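Haloalkane dehalogenase (Mycobacterium rhodesiae, PDB 4MJ3) catalyses the hydrolytic cleavage of carbon–halogen bonds in haloalkanes, giving an alcohol and a halide ion. Local coordinates at residues V117-Q122 against A141-A146; G46-L51 against G73-A78; A100-M105 against G126-R131; A145-L150 against S244-S249; R63-V68 against F281-K286. One frame throughout, in Å; residues are numbered along the deposited sequence.

Interaction 1: V117-Q122 against A141-A146; sequences VTLVCQ and ARVVAA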
# COMPACT_ATOMS: atom_id res chain seq x y z
N VAL A 117 13.26 -7.23 -5.36
CA VAL A 117 12.39 -6.07 -5.26
C VAL A 117 12.77 -5.13 -4.12
O VAL A 117 13.10 -5.59 -3.02
CB VAL A 117 10.94 -6.57 -5.04
CG1 VAL A 117 10.00 -5.44 -4.73
CG2 VAL A 117 10.49 -7.35 -6.26
N THR A 118 12.70 -3.82 -4.38
CA THR A 118 12.73 -2.81 -3.33
C THR A 118 11.28 -2.39 -3.05
O THR A 118 10.65 -1.69 -3.84
CB THR A 118 13.61 -1.61 -3.70
OG1 THR A 118 14.97 -2.06 -3.80
CG2 THR A 118 13.54 -0.51 -2.64
N LEU A 119 10.75 -2.88 -1.93
CA LEU A 119 9.38 -2.57 -1.55
C LEU A 119 9.31 -1.18 -0.93
O LEU A 119 10.07 -0.85 -0.02
CB LEU A 119 8.87 -3.60 -0.55
CG LEU A 119 7.48 -3.38 0.02
CD1 LEU A 119 6.42 -3.45 -1.07
CD2 LEU A 119 7.19 -4.42 1.10
N VAL A 120 8.35 -0.39 -1.40
CA VAL A 120 7.99 0.86 -0.73
C VAL A 120 6.51 0.73 -0.37
O VAL A 120 5.66 0.51 -1.24
CB VAL A 120 8.19 2.06 -1.64
CG1 VAL A 120 7.72 3.33 -0.93
CG2 VAL A 120 9.65 2.15 -2.08
N CYS A 121 6.20 0.86 0.91
CA CYS A 121 4.86 0.54 1.36
C CYS A 121 4.34 1.52 2.41
O CYS A 121 5.11 2.05 3.20
CB CYS A 121 4.80 -0.89 1.87
SG CYS A 121 5.88 -1.28 3.28
N GLN A 122 3.03 1.72 2.39
CA GLN A 122 2.34 2.68 3.26
C GLN A 122 0.95 2.13 3.56
O GLN A 122 0.35 1.46 2.71
CB GLN A 122 2.24 4.01 2.50
CG GLN A 122 1.56 5.16 3.24
CD GLN A 122 0.09 5.37 2.86
OE1 GLN A 122 -0.40 4.83 1.87
NE2 GLN A 122 -0.61 6.17 3.64
N ALA A 141 14.96 -7.40 -2.08
CA ALA A 141 16.32 -6.94 -1.88
C ALA A 141 16.39 -5.89 -0.76
O ALA A 141 17.39 -5.86 -0.01
CB ALA A 141 16.87 -6.35 -3.18
N ARG A 142 15.38 -5.02 -0.69
CA ARG A 142 15.35 -3.91 0.28
C ARG A 142 13.90 -3.57 0.60
O ARG A 142 13.00 -3.90 -0.18
CB ARG A 142 16.00 -2.66 -0.26
CG ARG A 142 17.33 -2.86 -0.98
CD ARG A 142 17.84 -1.55 -1.50
NE ARG A 142 18.98 -1.72 -2.39
CZ ARG A 142 18.90 -1.99 -3.69
NH1 ARG A 142 17.73 -2.16 -4.33
NH2 ARG A 142 20.02 -2.13 -4.38
N VAL A 143 13.69 -2.90 1.73
CA VAL A 143 12.34 -2.49 2.15
C VAL A 143 12.37 -1.05 2.67
O VAL A 143 13.25 -0.68 3.45
CB VAL A 143 11.79 -3.42 3.25
CG1 VAL A 143 10.43 -2.94 3.70
CG2 VAL A 143 11.74 -4.86 2.75
N VAL A 144 11.42 -0.24 2.21
CA VAL A 144 11.15 1.09 2.74
C VAL A 144 9.75 1.06 3.33
O VAL A 144 8.77 0.78 2.63
CB VAL A 144 11.22 2.17 1.65
CG1 VAL A 144 10.93 3.54 2.24
CG2 VAL A 144 12.58 2.13 0.99
N ALA A 145 9.65 1.32 4.63
CA ALA A 145 8.36 1.40 5.32
C ALA A 145 8.06 2.85 5.63
O ALA A 145 8.88 3.54 6.24
CB ALA A 145 8.40 0.59 6.60
N ALA A 146 6.88 3.30 5.25
CA ALA A 146 6.46 4.68 5.48
C ALA A 146 5.01 4.72 5.93
O ALA A 146 4.10 4.43 5.15
CB ALA A 146 6.62 5.49 4.20
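The flat guanidinium of Arg-142 meets Thr-118 at its edge: NH1 donates to Thr-118 OG1 over 2.8 Å, and OG1 lies just 1° out of the guanidinium plane. The two residues sit across from each other in a parallel strand pair of the alpha/beta hydrolase sheet, within the beta-alpha-beta unit formed by strand 117-121, helix 124-135 and strand 140-145. The Thr-118 hydroxyl stands beside its own backbone N, anti to the carbonyl carbon (chi1 -65°), which turns it to the Arg-142 side chain crossing it obliquely. A second guanidinium nitrogen, NH2, is taken up by a salt bridge to Glu-47 and a bond to Asn-301 O.

The strand axes run 4.6 Å apart and 8° from parallel. Leu-119 and Cys-121 supply the regular ladder: Leu-119 N binds Arg-142 O, Leu-119 O receives Val-144 N at 2.7 Å, Cys-121 N binds Val-144 O, and Cys-121 O receives Ala-146 N at 3.0 Å. At the other end, where the chain turns a corner at Ala-141, Val-117 O receives two bonds across this pair, both weak, from Ala-141 N and Arg-142 N.

Val-120 and Val-144 lie side by side, CG2 of Val-120 at 4.0 Å from CB of Val-144, on the face covered by helix 282-300. Leu-119, Cys-121 and Val-143 point to the other face and pack on helix 124-135. Beyond the last ladder bond, Gln-122 CA makes a CH···O contact of 3.1 Å with Ala-146 O.

Interaction 2: G46-L51 against G73-A78; sequences GEVVLL and GLRAVA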
# COMPACT_ATOMS: atom_id res chain seq x y z
N GLY A 46 15.84 -2.05 -15.13
CA GLY A 46 16.15 -1.28 -13.94
C GLY A 46 15.86 -2.08 -12.69
O GLY A 46 15.07 -3.03 -12.74
N GLU A 47 16.51 -1.74 -11.58
CA GLU A 47 16.14 -2.35 -10.30
C GLU A 47 14.70 -2.00 -9.99
O GLU A 47 14.28 -0.85 -10.14
CB GLU A 47 17.02 -1.87 -9.16
CG GLU A 47 18.44 -2.35 -9.23
CD GLU A 47 19.20 -2.07 -7.96
OE1 GLU A 47 18.93 -2.73 -6.94
OE2 GLU A 47 20.08 -1.19 -7.97
N VAL A 48 13.95 -3.00 -9.54
CA VAL A 48 12.52 -2.84 -9.35
C VAL A 48 12.24 -2.16 -8.02
O VAL A 48 12.73 -2.61 -6.97
CB VAL A 48 11.80 -4.20 -9.37
CG1 VAL A 48 10.33 -4.06 -8.95
CG2 VAL A 48 11.90 -4.85 -10.74
N VAL A 49 11.41 -1.13 -8.06
CA VAL A 49 10.85 -0.52 -6.86
C VAL A 49 9.35 -0.78 -6.91
O VAL A 49 8.67 -0.30 -7.83
CB VAL A 49 11.13 0.98 -6.82
CG1 VAL A 49 10.54 1.61 -5.56
CG2 VAL A 49 12.63 1.23 -6.94
N LEU A 50 8.85 -1.55 -5.96
CA LEU A 50 7.44 -1.92 -5.92
C LEU A 50 6.71 -1.02 -4.96
O LEU A 50 7.02 -0.99 -3.76
CB LEU A 50 7.28 -3.38 -5.50
CG LEU A 50 5.85 -3.88 -5.38
CD1 LEU A 50 5.11 -3.82 -6.70
CD2 LEU A 50 5.90 -5.31 -4.86
N LEU A 51 5.72 -0.29 -5.48
CA LEU A 51 5.01 0.74 -4.74
C LEU A 51 3.61 0.27 -4.39
O LEU A 51 2.78 0.10 -5.28
CB LEU A 51 4.91 2.01 -5.60
CG LEU A 51 6.23 2.56 -6.15
CD1 LEU A 51 5.98 3.58 -7.25
CD2 LEU A 51 7.06 3.16 -5.05
N GLY A 73 16.78 6.03 -12.92
CA GLY A 73 17.19 4.80 -13.60
C GLY A 73 16.58 3.54 -13.00
O GLY A 73 17.01 2.42 -13.32
N LEU A 74 15.59 3.71 -12.14
CA LEU A 74 14.91 2.58 -11.51
C LEU A 74 13.65 2.22 -12.29
O LEU A 74 13.14 3.02 -13.09
CB LEU A 74 14.55 2.93 -10.06
CG LEU A 74 15.76 3.40 -9.23
CD1 LEU A 74 15.32 3.93 -7.88
CD2 LEU A 74 16.75 2.25 -9.08
N ARG A 75 13.15 1.01 -12.06
CA ARG A 75 11.90 0.55 -12.65
C ARG A 75 10.82 0.60 -11.58
O ARG A 75 10.86 -0.15 -10.60
CB ARG A 75 12.07 -0.87 -13.18
CG ARG A 75 10.82 -1.47 -13.79
CD ARG A 75 11.11 -2.85 -14.36
NE ARG A 75 9.87 -3.58 -14.61
CZ ARG A 75 9.75 -4.90 -14.55
NH1 ARG A 75 10.77 -5.67 -14.21
NH2 ARG A 75 8.58 -5.47 -14.83
N ALA A 76 9.82 1.44 -11.79
CA ALA A 76 8.76 1.63 -10.83
C ALA A 76 7.55 0.78 -11.23
O ALA A 76 7.01 0.91 -12.32
CB ALA A 76 8.36 3.10 -10.77
N VAL A 77 7.12 -0.06 -10.30
CA VAL A 77 5.96 -0.90 -10.48
C VAL A 77 4.99 -0.60 -9.34
O VAL A 77 5.39 -0.59 -8.18
CB VAL A 77 6.36 -2.38 -10.50
CG1 VAL A 77 5.13 -3.25 -10.67
CG2 VAL A 77 7.38 -2.62 -11.60
N ALA A 78 3.74 -0.29 -9.67
CA ALA A 78 2.73 0.00 -8.66
C ALA A 78 1.51 -0.86 -8.96
O ALA A 78 1.06 -0.92 -10.11
CB ALA A 78 2.34 1.48 -8.70
O HOH W 1 13.75 -4.85 -14.11
O HOH W 2 18.45 0.24 -11.93
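Arg-75, Val-77 and Val-49 bury the most surface where 46-51 meets 73-78, and backbone bonds link the three. Val-49 N donates to Arg-75 O at 2.8 Å, and Val-49 O receives Val-77 N at 2.9 Å with an almost straight N-H···O angle of 177°. Arg-75 N extends the ladder to Glu-47 O, and Leu-51 N extends it to Val-77 O.

Arg-75 reaches alongside Val-48 with its chain extended from CG to NE, CG being anti to the backbone N (chi1 179°). Arg-75 NH1 comes within 3.7 Å of Val-48 CG2. In the guanidinium plane a water accepts from Arg-75 NH1 and donates to Gly-46 O, while NH2 forms a salt bridge with Asp-40 of the neighbouring strand 33-41. Val-77 shares the face of Arg-75: its CG1 touches Leu-50 CD1 at 4.0 Å, and its CG2 approaches Val-48 CG1. Val-49 points to the other face, where its CG2 lies 3.9 Å from Leu-74 CD1 as the two side chains cross.

At the start Gly-46 CA passes 3.8 Å from Gly-73 O. Gly-73 itself, with positive phi, closes helix 66-71 in a Schellman motif. Strand 48-52, that helix and strand 75-79 thus form a beta-alpha-beta unit with adjacent parallel strands, as in the alpha/beta hydrolase fold.

Interaction 3: A100-M105 against G126-R131; sequences AHVDWM and GLIGLR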
# COMPACT_ATOMS: atom_id res chain seq x y z
N ALA A 100 -6.67 -13.19 1.96
CA ALA A 100 -7.01 -13.08 0.55
C ALA A 100 -6.17 -12.00 -0.12
O ALA A 100 -5.69 -12.20 -1.26
CB ALA A 100 -8.50 -12.81 0.37
N HIS A 101 -6.00 -10.86 0.55
CA HIS A 101 -5.22 -9.76 -0.02
C HIS A 101 -3.75 -10.15 -0.20
O HIS A 101 -3.13 -9.82 -1.21
CB HIS A 101 -5.31 -8.50 0.84
CG HIS A 101 -6.54 -7.68 0.57
ND1 HIS A 101 -6.76 -7.04 -0.63
CD2 HIS A 101 -7.60 -7.38 1.35
CE1 HIS A 101 -7.88 -6.37 -0.56
NE2 HIS A 101 -8.42 -6.56 0.63
N VAL A 102 -3.23 -10.85 0.79
CA VAL A 102 -1.87 -11.37 0.74
C VAL A 102 -1.72 -12.31 -0.45
O VAL A 102 -0.76 -12.19 -1.22
CB VAL A 102 -1.50 -12.04 2.08
CG1 VAL A 102 -0.27 -12.93 1.95
CG2 VAL A 102 -1.29 -10.97 3.14
N ASP A 103 -2.66 -13.24 -0.60
CA ASP A 103 -2.59 -14.22 -1.69
C ASP A 103 -2.75 -13.55 -3.06
O ASP A 103 -2.04 -13.89 -4.05
CB ASP A 103 -3.61 -15.34 -1.51
CG ASP A 103 -3.28 -16.27 -0.33
OD1 ASP A 103 -2.11 -16.29 0.11
OD2 ASP A 103 -4.20 -16.94 0.18
N TRP A 104 -3.67 -12.61 -3.15
CA TRP A 104 -3.89 -11.88 -4.41
C TRP A 104 -2.67 -11.06 -4.80
O TRP A 104 -2.21 -11.10 -5.95
CB TRP A 104 -5.11 -10.97 -4.31
CG TRP A 104 -6.43 -11.66 -4.30
CD1 TRP A 104 -6.78 -12.78 -4.99
CD2 TRP A 104 -7.59 -11.24 -3.58
NE1 TRP A 104 -8.11 -13.08 -4.75
CE2 TRP A 104 -8.63 -12.15 -3.90
CE3 TRP A 104 -7.87 -10.16 -2.73
CZ2 TRP A 104 -9.92 -12.02 -3.37
CZ3 TRP A 104 -9.16 -10.03 -2.22
CH2 TRP A 104 -10.16 -10.97 -2.52
N MSE A 105 -2.09 -10.34 -3.85
CA MSE A 105 -0.91 -9.53 -4.14
C MSE A 105 0.29 -10.37 -4.52
O MSE A 105 1.03 -10.02 -5.46
CB MSE A 105 -0.60 -8.60 -2.96
CG MSE A 105 0.63 -7.73 -3.17
SE MSE A 105 0.53 -6.62 -4.81
CE MSE A 105 -0.86 -5.36 -4.28
N GLY A 126 1.69 -1.72 3.34
CA GLY A 126 2.66 -2.34 4.24
C GLY A 126 2.09 -3.47 5.09
O GLY A 126 2.81 -4.43 5.37
N LEU A 127 0.86 -3.38 5.55
CA LEU A 127 0.27 -4.52 6.28
C LEU A 127 0.35 -5.77 5.40
O LEU A 127 0.63 -6.86 5.88
CB LEU A 127 -1.15 -4.27 6.72
CG LEU A 127 -1.32 -3.55 8.05
CD1 LEU A 127 -1.01 -2.06 7.91
CD2 LEU A 127 -2.71 -3.74 8.60
N ILE A 128 0.12 -5.59 4.10
CA ILE A 128 0.22 -6.69 3.14
C ILE A 128 1.67 -6.92 2.73
O ILE A 128 2.18 -8.05 2.83
CB ILE A 128 -0.66 -6.42 1.90
CG1 ILE A 128 -2.13 -6.44 2.31
CG2 ILE A 128 -0.39 -7.45 0.82
CD1 ILE A 128 -3.03 -5.67 1.39
N GLY A 129 2.35 -5.86 2.33
CA GLY A 129 3.73 -5.96 1.85
C GLY A 129 4.72 -6.49 2.87
O GLY A 129 5.55 -7.36 2.54
N LEU A 130 4.65 -6.02 4.11
CA LEU A 130 5.57 -6.49 5.15
C LEU A 130 5.31 -7.96 5.50
O LEU A 130 6.24 -8.72 5.80
CB LEU A 130 5.51 -5.62 6.40
CG LEU A 130 5.97 -4.17 6.23
CD1 LEU A 130 5.61 -3.37 7.48
CD2 LEU A 130 7.46 -4.10 5.96
N ARG A 131 4.05 -8.39 5.45
CA ARG A 131 3.74 -9.80 5.60
C ARG A 131 4.37 -10.62 4.47
O ARG A 131 4.92 -11.70 4.72
CB ARG A 131 2.24 -10.02 5.67
CG ARG A 131 1.89 -11.49 5.76
CD ARG A 131 0.61 -11.72 6.54
NE ARG A 131 0.00 -12.98 6.12
CZ ARG A 131 -1.23 -13.36 6.39
NH1 ARG A 131 -2.03 -12.61 7.13
NH2 ARG A 131 -1.67 -14.52 5.91
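Ile-128 and Val-102 dominate the apolar packing between helices 98-112 and 124-135. The two short segments cross at -64°, with their axes 9.6 Å apart at closest approach. Ile-128 points at the first helix and divides its contacts between its two branches. Ile-128 CD1 lies 3.7 Å from His-101 CB, whereas its CG2, anti to the backbone N, meets Met-105 CB at 4.0 Å. Met-105, modelled as selenomethionine, crosses Ile-128 at about a right angle. Val-102 CG2 comes within 4.3 Å of the same Ile-128 CG2, completing the apolar group.

The second kind of contact is aliphatic against charged. Val-102 CG2 stands 3.8 Å above one face of the Arg-131 guanidinium, offset toward its rim, as the side chains cross nearly perpendicularly. The methyl thus touches the flat side, while Arg-131 NE forms a salt bridge with Glu-135 in its own helix, NH1 bonds Asn-228 and NH2 makes a weak bond back to Gln-99 of helix 98-112.

His-101 stacks with Phe-212, and Leu-81 covers both Met-105 and Ile-128. Helix 124-135 has helix 225-235 against Leu-130 and Arg-131, while Gly-126 and Gly-129 rest on Cys-121 and Leu-119 of strand 117-121 in the alpha/beta hydrolase sheet.

Interaction 4: A145-L150 against S244-S249; sequences AANTML and SAFSDS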
# COMPACT_ATOMS: atom_id res chain seq x y z
N ALA A 145 9.65 1.32 4.63
CA ALA A 145 8.36 1.40 5.32
C ALA A 145 8.06 2.85 5.63
O ALA A 145 8.88 3.54 6.24
CB ALA A 145 8.40 0.59 6.60
N ALA A 146 6.88 3.30 5.25
CA ALA A 146 6.46 4.68 5.48
C ALA A 146 5.01 4.72 5.93
O ALA A 146 4.10 4.43 5.15
CB ALA A 146 6.62 5.49 4.20
N ASN A 147 4.80 5.11 7.19
CA ASN A 147 3.45 5.25 7.74
C ASN A 147 2.67 3.96 7.56
O ASN A 147 1.61 3.92 6.89
CB ASN A 147 2.71 6.44 7.12
CG ASN A 147 3.35 7.77 7.46
OD1 ASN A 147 4.28 7.84 8.27
ND2 ASN A 147 2.83 8.83 6.85
N THR A 148 3.20 2.92 8.19
CA THR A 148 2.61 1.60 8.09
C THR A 148 3.03 0.78 9.32
O THR A 148 3.70 1.31 10.21
CB THR A 148 3.04 0.91 6.78
OG1 THR A 148 2.26 -0.28 6.59
CG2 THR A 148 4.52 0.57 6.78
N MSE A 149 2.62 -0.48 9.36
CA MSE A 149 3.00 -1.42 10.44
C MSE A 149 2.62 -2.81 10.04
O MSE A 149 2.00 -3.03 8.99
CB MSE A 149 2.34 -1.18 11.80
CG MSE A 149 3.38 -1.01 12.92
SE MSE A 149 4.68 -2.40 13.48
CE MSE A 149 3.89 -2.62 15.26
N LEU A 150 3.00 -3.77 10.89
CA LEU A 150 2.58 -5.17 10.74
C LEU A 150 1.99 -5.61 12.07
O LEU A 150 2.70 -6.19 12.90
CB LEU A 150 3.73 -6.07 10.31
CG LEU A 150 3.41 -7.56 10.11
CD1 LEU A 150 2.18 -7.78 9.24
CD2 LEU A 150 4.58 -8.32 9.52
N SER A 244 13.32 3.18 7.44
CA SER A 244 12.16 3.82 8.03
C SER A 244 12.09 5.22 7.46
O SER A 244 13.01 6.01 7.65
CB SER A 244 12.30 3.86 9.55
OG SER A 244 11.17 4.48 10.13
N ALA A 245 10.98 5.53 6.78
CA ALA A 245 10.72 6.83 6.17
C ALA A 245 9.28 7.28 6.44
O ALA A 245 8.54 7.67 5.53
CB ALA A 245 11.00 6.76 4.68
N PHE A 246 8.91 7.26 7.72
CA PHE A 246 7.62 7.76 8.18
C PHE A 246 7.62 9.29 8.15
O PHE A 246 8.68 9.94 8.16
CB PHE A 246 7.33 7.30 9.62
CG PHE A 246 6.97 5.85 9.77
CD1 PHE A 246 7.74 4.83 9.20
CD2 PHE A 246 5.85 5.49 10.53
CE1 PHE A 246 7.40 3.50 9.40
CE2 PHE A 246 5.52 4.15 10.75
CZ PHE A 246 6.28 3.15 10.16
N SER A 247 6.42 9.88 8.09
CA SER A 247 6.27 11.32 8.18
C SER A 247 6.05 11.77 9.61
O SER A 247 5.93 10.94 10.52
CB SER A 247 5.11 11.79 7.28
OG SER A 247 3.87 11.36 7.81
N ASP A 248 6.00 13.08 9.81
CA ASP A 248 5.93 13.65 11.16
C ASP A 248 4.54 14.00 11.65
O ASP A 248 4.39 14.42 12.80
CB ASP A 248 6.86 14.88 11.26
CG ASP A 248 6.50 15.99 10.32
OD1 ASP A 248 5.53 15.89 9.55
OD2 ASP A 248 7.23 17.02 10.32
N SER A 249 3.52 13.85 10.80
CA SER A 249 2.19 14.35 11.13
C SER A 249 1.12 13.30 10.90
O SER A 249 0.05 13.62 10.39
CB SER A 249 1.89 15.63 10.35
OG SER A 249 2.94 16.60 10.51
O HOH W 3 3.82 8.26 11.04
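Phe-246 packs its ring on the backbone of 145-150. Asn-147 N stands 3.3 Å above the Phe-246 ring plane, over its centre, and Ala-146 C lies over the same face nearer the rim. Thr-148 O approaches obliquely to 3.2 Å from Phe-246 CZ, and Ala-145 CB touches CE1. Beside the ring the two chains leave the C-terminal ends of adjacent parallel strands of the alpha/beta hydrolase sheet: Ala-245 N donates to Ala-145 O over 2.9 Å, with an N-H···O angle of 172°. Ala-146 CB presses on Ala-245 O at 3.2 Å. The packing is close enough to bury two carbonyls, Thr-148 O and Ala-245 O, for which the model holds no partner.

The other side is polar, though still buried, and becomes exposed at Asp-248, past the contact. Asn-147, whose backbone has positive phi, brings its side-chain amide alongside Ser-247. Asn-147 OD1 receives Ser-247 N at 3.0 Å, tilted 26° from the carbonyl plane. Asn-147 ND2 donates to Ser-247 OG at 2.9 Å, with OG close to the amide plane. A water 2.8 Å from Asn-147 OD1 marks this as the less tightly filled part.

These bonds fix the flip of the Asn-147 amide, with its oxygen toward an N-H and its nitrogen toward a hydroxyl. ND2 has a second acceptor in His-280 O. Ala-278 O and Gly-279 O are both within bonding distance of Ser-247 OG, whose single proton can serve either or be shared, since OG accepts from ND2. Asn-147 and Ser-247 thus tie both loops to residues 278-280.

Interaction 5: R63-V68 against F281-K286; sequences RWMIPV and FLQEDK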
# COMPACT_ATOMS: atom_id res chain seq x y z
N ARG A 63 1.77 8.89 -8.01
CA ARG A 63 2.05 9.63 -9.25
C ARG A 63 3.19 10.65 -9.16
O ARG A 63 3.85 10.91 -10.17
CB ARG A 63 0.79 10.31 -9.79
CG ARG A 63 0.35 11.55 -9.02
CD ARG A 63 -1.12 11.86 -9.30
NE ARG A 63 -1.59 13.01 -8.54
CZ ARG A 63 -1.91 12.99 -7.25
NH1 ARG A 63 -1.79 11.87 -6.53
NH2 ARG A 63 -2.33 14.10 -6.66
N TRP A 64 3.41 11.25 -8.00
CA TRP A 64 4.52 12.18 -7.85
C TRP A 64 5.88 11.49 -7.67
O TRP A 64 6.93 12.08 -7.94
CB TRP A 64 4.29 13.15 -6.68
CG TRP A 64 2.98 13.84 -6.68
CD1 TRP A 64 2.02 13.76 -5.72
CD2 TRP A 64 2.47 14.73 -7.68
NE1 TRP A 64 0.94 14.54 -6.05
CE2 TRP A 64 1.20 15.16 -7.24
CE3 TRP A 64 2.97 15.22 -8.89
CZ2 TRP A 64 0.40 16.04 -7.99
CZ3 TRP A 64 2.17 16.10 -9.64
CH2 TRP A 64 0.91 16.49 -9.18
N MSE A 65 5.87 10.24 -7.20
CA MSE A 65 7.08 9.47 -6.92
C MSE A 65 7.62 8.78 -8.15
O MSE A 65 8.83 8.69 -8.34
CB MSE A 65 6.78 8.43 -5.84
CG MSE A 65 6.53 9.19 -4.56
SE MSE A 65 6.31 7.92 -3.06
CE MSE A 65 8.01 6.99 -3.04
N ILE A 66 6.72 8.30 -9.01
CA ILE A 66 7.14 7.52 -10.17
C ILE A 66 8.17 8.25 -11.08
O ILE A 66 9.19 7.65 -11.40
CB ILE A 66 5.92 6.98 -10.96
CG1 ILE A 66 5.20 5.91 -10.14
CG2 ILE A 66 6.36 6.42 -12.30
CD1 ILE A 66 3.79 5.62 -10.59
N PRO A 67 7.92 9.52 -11.47
CA PRO A 67 8.89 10.18 -12.34
C PRO A 67 10.29 10.33 -11.73
O PRO A 67 11.27 10.25 -12.45
CB PRO A 67 8.26 11.55 -12.61
CG PRO A 67 6.80 11.33 -12.41
CD PRO A 67 6.72 10.36 -11.28
N VAL A 68 10.37 10.55 -10.43
CA VAL A 68 11.65 10.65 -9.72
C VAL A 68 12.41 9.32 -9.78
O VAL A 68 13.59 9.28 -10.09
CB VAL A 68 11.44 11.06 -8.25
CG1 VAL A 68 12.76 11.06 -7.48
CG2 VAL A 68 10.76 12.42 -8.17
N PHE A 281 -1.03 10.26 4.32
CA PHE A 281 -0.83 10.04 2.89
C PHE A 281 0.34 10.88 2.44
O PHE A 281 0.21 11.84 1.68
CB PHE A 281 -2.11 10.34 2.11
CG PHE A 281 -3.23 9.43 2.45
CD1 PHE A 281 -3.28 8.14 1.93
CD2 PHE A 281 -4.22 9.82 3.31
CE1 PHE A 281 -4.30 7.27 2.24
CE2 PHE A 281 -5.25 8.96 3.66
CZ PHE A 281 -5.30 7.68 3.10
N LEU A 282 1.53 10.49 2.92
CA LEU A 282 2.70 11.33 2.76
C LEU A 282 3.12 11.48 1.28
O LEU A 282 3.81 12.44 0.94
CB LEU A 282 3.87 10.82 3.60
CG LEU A 282 4.70 9.62 3.13
CD1 LEU A 282 5.89 9.46 4.08
CD2 LEU A 282 3.88 8.33 3.13
N GLN A 283 2.69 10.55 0.45
CA GLN A 283 2.99 10.60 -0.98
C GLN A 283 2.29 11.77 -1.66
O GLN A 283 2.74 12.23 -2.70
CB GLN A 283 2.60 9.29 -1.68
CG GLN A 283 3.08 8.02 -0.98
CD GLN A 283 2.03 7.40 -0.08
OE1 GLN A 283 1.31 8.11 0.63
NE2 GLN A 283 1.93 6.08 -0.10
N GLU A 284 1.18 12.24 -1.09
CA GLU A 284 0.48 13.43 -1.59
C GLU A 284 1.15 14.71 -1.17
O GLU A 284 1.21 15.66 -1.95
CB GLU A 284 -0.96 13.52 -1.10
CG GLU A 284 -1.93 12.62 -1.81
CD GLU A 284 -2.16 12.95 -3.28
OE1 GLU A 284 -1.85 14.06 -3.78
OE2 GLU A 284 -2.62 12.04 -3.96
N ASP A 285 1.64 14.76 0.05
CA ASP A 285 2.23 15.97 0.61
C ASP A 285 3.68 16.17 0.20
O ASP A 285 4.10 17.29 -0.06
CB ASP A 285 2.14 15.91 2.15
CG ASP A 285 0.71 16.04 2.66
OD1 ASP A 285 -0.15 16.60 1.95
OD2 ASP A 285 0.44 15.59 3.81
N LYS A 286 4.45 15.08 0.19
CA LYS A 286 5.90 15.14 0.02
C LYS A 286 6.40 13.94 -0.81
O LYS A 286 7.42 13.32 -0.48
CB LYS A 286 6.59 15.17 1.40
CG LYS A 286 6.27 16.38 2.27
CD LYS A 286 6.89 17.66 1.71
CE LYS A 286 6.44 18.88 2.50
NZ LYS A 286 7.18 20.08 2.03
O HOH W 4 3.12 10.55 -5.20
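Arg-63 grips the carboxylate of Glu-284 end-on with two nitrogens, one to each oxygen. Arg-63 NH1 meets Glu-284 OE2 at 2.7 Å, essentially in the guanidinium plane, and Arg-63 NH2 reaches the syn lone pair of Glu-284 OE1 at 2.9 Å. The grip is twisted, for the guanidinium and carboxylate planes are 42° apart. Arg-63 CG lies between the backbone N and carbonyl carbon (chi1 74°), the crowded position, and from there the chain runs extended to NE.

Trp-64 comes in edge-on, its ring plane 88° from the carboxylate. Trp-64 CD1 lies 3.5 Å from Gln-283 O, and its NE1 is 3.6 Å from Glu-284 OE1, a proximity and not a bond. Trp-64 NE1 also stands 3.3 Å above one face of the Arg-63 guanidinium, so the indole flanks the salt bridge. Gln-283 O accepts a hydrogen bond from a water, which in turn accepts from Trp-64 N. Met-65, modelled as selenomethionine, brings SE to 3.8 Å from Gln-283 CG.

Helix 190-197 completes the site, with Tyr-196 OH on Glu-284 OE2, while Arg-63 NH1 also donates to Tyr-60 O. Buried and paired, Arg-63 and Glu-284 probably both keep their charge, giving a polar clasp between the residues leading into helix 66-71 and the first turn of helix 282-300, the C-terminal helix of this alpha/beta hydrolase fold.

Interactions 1 and 2 are neighbouring strand pairs of one sheet, their centres 11 Å apart; Val-120 N lies 2.8 Å from Leu-50 O across the seam. Interaction 4 carries on from interaction 1 through the shared Ala-145 and Ala-146. Interaction 3 packs on the sheet, with Gly-126 CA 3.5 Å from Cys-121 CB. Interaction 5 closes the longest chain loop; its Leu-282 CD1 lies 4.0 Å from Ala-146 CB, whereas interaction 3 is about 22 Å away between centres. Interactions 1, 3 and 4 meet near the turn after strand 117-121, where alpha/beta hydrolases carry their nucleophile; 4 and 5 adjoin His-280, in the loop where this family probably places its catalytic histidine.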